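Alkaline serine protease (Pseudoalteromonas sp., PDB 1Y9Z) probably hydrolyses peptide bonds as a cold-adapted, subtilisin-like serine endopeptidase, its catalytic domain carrying an inserted beta-barrel domain. Local coordinates at residues A[289-299]-A[320-331]. Numbering follows the deposited sequence.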
loop_
_atom_site.group_PDB
_atom_site.type_symbol
_atom_site.label_atom_id
_atom_site.label_comp_id
_atom_site.label_asym_id
_atom_site.label_seq_id
_atom_site.Cartn_x
_atom_site.Cartn_y
_atom_site.Cartn_z
ATOM N N TYR A 289 8.763 11.354 15.115
ATOM C CA TYR A 289 7.351 10.998 14.997
ATOM C C TYR A 289 6.526 12.060 15.726
ATOM O O TYR A 289 6.099 11.858 16.863
ATOM C CB TYR A 289 7.129 9.619 15.616
ATOM C CG TYR A 289 7.965 8.542 14.960
ATOM C CD1 TYR A 289 7.595 7.999 13.732
ATOM C CD2 TYR A 289 9.150 8.097 15.545
ATOM C CE1 TYR A 289 8.385 7.040 13.097
ATOM C CE2 TYR A 289 9.949 7.140 14.919
ATOM C CZ TYR A 289 9.561 6.617 13.695
ATOM O OH TYR A 289 10.350 5.682 13.065
ATOM N N PRO A 290 6.285 13.206 15.063
ATOM C CA PRO A 290 5.533 14.354 15.579
ATOM C C PRO A 290 4.004 14.305 15.592
ATOM O O PRO A 290 3.370 15.258 16.042
ATOM C CB PRO A 290 6.038 15.492 14.707
ATOM C CG PRO A 290 6.133 14.825 13.376
ATOM C CD PRO A 290 6.801 13.498 13.711
ATOM N N GLU A 291 3.409 13.220 15.109
ATOM C CA GLU A 291 1.951 13.130 15.071
ATOM C C GLU A 291 1.301 13.487 16.410
ATOM O O GLU A 291 0.243 14.117 16.448
ATOM C CB GLU A 291 1.517 11.723 14.648
ATOM C CG GLU A 291 0.066 11.637 14.180
ATOM C CD GLU A 291 -0.180 12.392 12.881
ATOM O OE1 GLU A 291 -1.334 12.414 12.403
ATOM O OE2 GLU A 291 0.784 12.966 12.331
ATOM N N ILE A 292 1.947 13.095 17.503
ATOM C CA ILE A 292 1.431 13.348 18.846
ATOM C C ILE A 292 1.261 14.827 19.207
ATOM O O ILE A 292 0.428 15.173 20.044
ATOM C CB ILE A 292 2.337 12.680 19.913
ATOM C CG1 ILE A 292 1.712 12.820 21.304
ATOM C CG2 ILE A 292 3.723 13.310 19.890
ATOM C CD1 ILE A 292 0.381 12.105 21.455
ATOM N N ASN A 293 2.035 15.703 18.579
ATOM C CA ASN A 293 1.943 17.126 18.890
ATOM C C ASN A 293 0.587 17.754 18.578
ATOM O O ASN A 293 -0.067 18.291 19.473
ATOM C CB ASN A 293 3.064 17.887 18.182
ATOM C CG ASN A 293 4.434 17.467 18.669
ATOM O OD1 ASN A 293 4.688 17.435 19.874
ATOM N ND2 ASN A 293 5.323 17.140 17.741
ATOM N N SER A 294 0.159 17.691 17.320
ATOM C CA SER A 294 -1.135 18.255 16.944
ATOM C C SER A 294 -2.259 17.472 17.610
ATOM O O SER A 294 -3.256 18.045 18.053
ATOM C CB SER A 294 -1.325 18.218 15.423
ATOM O OG SER A 294 -0.489 19.159 14.770
ATOM N N THR A 295 -2.090 16.157 17.681
ATOM C CA THR A 295 -3.092 15.286 18.283
ATOM C C THR A 295 -3.325 15.620 19.754
ATOM O O THR A 295 -4.468 15.765 20.188
ATOM C CB THR A 295 -2.675 13.807 18.168
ATOM O OG1 THR A 295 -2.413 13.493 16.795
ATOM C CG2 THR A 295 -3.783 12.894 18.684
ATOM N N LYS A 296 -2.243 15.746 20.518
ATOM C CA LYS A 296 -2.351 16.051 21.941
ATOM C C LYS A 296 -2.894 17.453 22.200
ATOM O O LYS A 296 -3.585 17.677 23.193
ATOM C CB LYS A 296 -0.992 15.885 22.627
ATOM C CG LYS A 296 -1.041 16.056 24.137
ATOM C CD LYS A 296 0.307 15.756 24.771
ATOM C CE LYS A 296 0.249 15.900 26.282
ATOM N NZ LYS A 296 1.555 15.560 26.911
ATOM N N ALA A 297 -2.579 18.396 21.317
ATOM C CA ALA A 297 -3.068 19.761 21.476
ATOM C C ALA A 297 -4.589 19.705 21.567
ATOM O O ALA A 297 -5.206 20.366 22.403
ATOM C CB ALA A 297 -2.643 20.613 20.289
ATOM N N CYS A 298 -5.182 18.895 20.698
ATOM C CA CYS A 298 -6.624 18.721 20.665
ATOM C C CYS A 298 -7.119 18.034 21.936
ATOM O O CYS A 298 -8.072 18.491 22.567
ATOM C CB CYS A 298 -7.015 17.877 19.453
ATOM S SG CYS A 298 -7.347 18.766 17.897
ATOM N N LYS A 299 -6.467 16.934 22.300
ATOM C CA LYS A 299 -6.835 16.168 23.488
ATOM C C LYS A 299 -6.786 17.015 24.755
ATOM O O LYS A 299 -7.716 16.996 25.565
ATOM C CB LYS A 299 -5.904 14.963 23.646
ATOM C CG LYS A 299 -6.206 14.095 24.861
ATOM C CD LYS A 299 -7.591 13.470 24.767
ATOM C CE LYS A 299 -7.930 12.677 26.021
ATOM N NZ LYS A 299 -8.011 13.548 27.226
ATOM N N PRO A 320 0.823 7.875 9.629
ATOM C CA PRO A 320 1.976 7.882 10.530
ATOM C C PRO A 320 1.796 7.160 11.852
ATOM O O PRO A 320 0.681 6.828 12.252
ATOM C CB PRO A 320 2.215 9.366 10.743
ATOM C CG PRO A 320 0.811 9.880 10.859
ATOM C CD PRO A 320 0.073 9.142 9.735
ATOM N N PHE A 321 2.913 6.917 12.528
ATOM C CA PHE A 321 2.875 6.281 13.831
ATOM C C PHE A 321 2.522 7.362 14.842
ATOM O O PHE A 321 3.158 8.418 14.878
ATOM C CB PHE A 321 4.238 5.691 14.206
ATOM C CG PHE A 321 4.600 4.453 13.443
ATOM C CD1 PHE A 321 5.488 4.511 12.376
ATOM C CD2 PHE A 321 4.056 3.223 13.797
ATOM C CE1 PHE A 321 5.832 3.359 11.671
ATOM C CE2 PHE A 321 4.390 2.065 13.099
ATOM C CZ PHE A 321 5.281 2.134 12.033
ATOM N N LEU A 322 1.491 7.113 15.640
ATOM C CA LEU A 322 1.103 8.060 16.674
ATOM C C LEU A 322 1.797 7.569 17.934
ATOM O O LEU A 322 1.250 6.756 18.683
ATOM C CB LEU A 322 -0.416 8.069 16.880
ATOM C CG LEU A 322 -0.920 8.907 18.065
ATOM C CD1 LEU A 322 -0.466 10.353 17.927
ATOM C CD2 LEU A 322 -2.438 8.829 18.134
ATOM N N VAL A 323 3.025 8.035 18.139
ATOM C CA VAL A 323 3.803 7.646 19.306
ATOM C C VAL A 323 3.268 8.425 20.503
ATOM O O VAL A 323 3.467 9.634 20.611
ATOM C CB VAL A 323 5.300 7.952 19.096
ATOM C CG1 VAL A 323 6.105 7.465 20.288
ATOM C CG2 VAL A 323 5.786 7.278 17.824
ATOM N N ASP A 324 2.580 7.714 21.389
ATOM C CA ASP A 324 1.960 8.301 22.574
ATOM C C ASP A 324 2.687 7.846 23.841
ATOM O O ASP A 324 2.250 6.917 24.522
ATOM C CB ASP A 324 0.492 7.870 22.612
ATOM C CG ASP A 324 -0.354 8.717 23.539
ATOM O OD1 ASP A 324 -1.567 8.440 23.627
ATOM O OD2 ASP A 324 0.176 9.653 24.171
ATOM N N ALA A 325 3.793 8.514 24.152
ATOM C CA ALA A 325 4.612 8.183 25.313
ATOM C C ALA A 325 3.859 8.107 26.640
ATOM O O ALA A 325 4.071 7.182 27.422
ATOM C CB ALA A 325 5.762 9.179 25.431
ATOM N N ASN A 326 2.989 9.079 26.896
ATOM C CA ASN A 326 2.237 9.107 28.146
ATOM C C ASN A 326 0.825 8.540 28.027
ATOM O O ASN A 326 0.023 8.662 28.954
ATOM C CB ASN A 326 2.170 10.540 28.680
ATOM C CG ASN A 326 3.543 11.138 28.915
ATOM O OD1 ASN A 326 4.357 10.581 29.653
ATOM N ND2 ASN A 326 3.807 12.278 28.289
ATOM N N SER A 327 0.527 7.918 26.889
ATOM C CA SER A 327 -0.789 7.331 26.657
ATOM C C SER A 327 -1.885 8.359 26.920
ATOM O O SER A 327 -2.863 8.079 27.615
ATOM C CB SER A 327 -0.992 6.118 27.568
ATOM O OG SER A 327 0.021 5.148 27.368
ATOM N N ASP A 328 -1.713 9.548 26.351
ATOM C CA ASP A 328 -2.662 10.642 26.522
ATOM C C ASP A 328 -3.857 10.577 25.577
ATOM O O ASP A 328 -4.953 11.015 25.925
ATOM C CB ASP A 328 -1.941 11.978 26.327
ATOM C CG ASP A 328 -0.792 12.166 27.296
ATOM O OD1 ASP A 328 0.051 13.054 27.052
ATOM O OD2 ASP A 328 -0.736 11.432 28.305
ATOM N N ILE A 329 -3.648 10.037 24.380
ATOM C CA ILE A 329 -4.720 9.949 23.398
ATOM C C ILE A 329 -5.615 8.739 23.642
ATOM O O ILE A 329 -5.411 7.668 23.069
ATOM C CB ILE A 329 -4.150 9.886 21.967
ATOM C CG1 ILE A 329 -3.063 10.954 21.798
ATOM C CG2 ILE A 329 -5.266 10.101 20.955
ATOM C CD1 ILE A 329 -3.518 12.369 22.133
ATOM N N THR A 330 -6.612 8.930 24.500
ATOM C CA THR A 330 -7.553 7.877 24.853
ATOM C C THR A 330 -8.877 8.028 24.108
ATOM O O THR A 330 -9.853 7.339 24.409
ATOM C CB THR A 330 -7.829 7.884 26.368
ATOM O OG1 THR A 330 -8.224 9.199 26.774
ATOM C CG2 THR A 330 -6.581 7.472 27.137
ATOM N N VAL A 331 -8.905 8.937 23.140
ATOM C CA VAL A 331 -10.099 9.176 22.337
ATOM C C VAL A 331 -9.802 8.789 20.890
ATOM O O VAL A 331 -8.637 8.673 20.500
ATOM C CB VAL A 331 -10.514 10.663 22.373
ATOM C CG1 VAL A 331 -10.757 11.102 23.809
ATOM C CG2 VAL A 331 -9.438 11.523 21.726
HETATM O O HOH W 1 3.694 10.693 17.310
#
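Helix 291-299 crosses strand 321-323 at 64°, their axes 7.7 Å apart at closest approach, and Glu291 lies opposite Leu322 in the backbone register. Here a water joins the two backbones: it donates to Tyr289 O and accepts from Ile292 N and from Val323 N, the last at 2.9 Å. Outside it, Tyr289 CB rests on Val323 CG2 at 3.5 Å, and the tyrosine ring runs alongside Phe321 with the two planes nearly perpendicular (89°).

Glu291, its chain bent at chi2 (67°), lays its carboxylate against the ring of Pro320, CD to CG 3.4 Å, while OE2 forms a salt bridge with Arg281. Further along, Leu322 CD1 packs against the Ile292 backbone and Thr295 OG1, which bonds back to Glu291 O. With CG1 anti to the backbone N, Ile292 carries CD1 to Ile329 CG1 (3.6 Å), and Ile329 CD1 presses tightly on Thr295 CG2 (3.5 Å) and touches Lys299 CB.

A fully extended Lys296 reaches from the helix to Asp328, forming a salt bridge (NZ to OD1 2.9 Å) whose hydrogen bond is weak. Asp324 opens a type I turn that runs to Ser327 and braces the loop from within: OD2 takes Asp328 N and OD1 takes Ile329 N (2.7 Å), both on the syn side, and Arg236 pairs with OD1. Lys299 folds its methylene chain over Asp328 O toward Thr330 and Val331.

Strand 321-323 pairs in parallel with strand 232-240, and Glu291 and Thr295 also touch strand 305-309, so the helix packs on the sheet of what is probably the inserted beta-barrel domain.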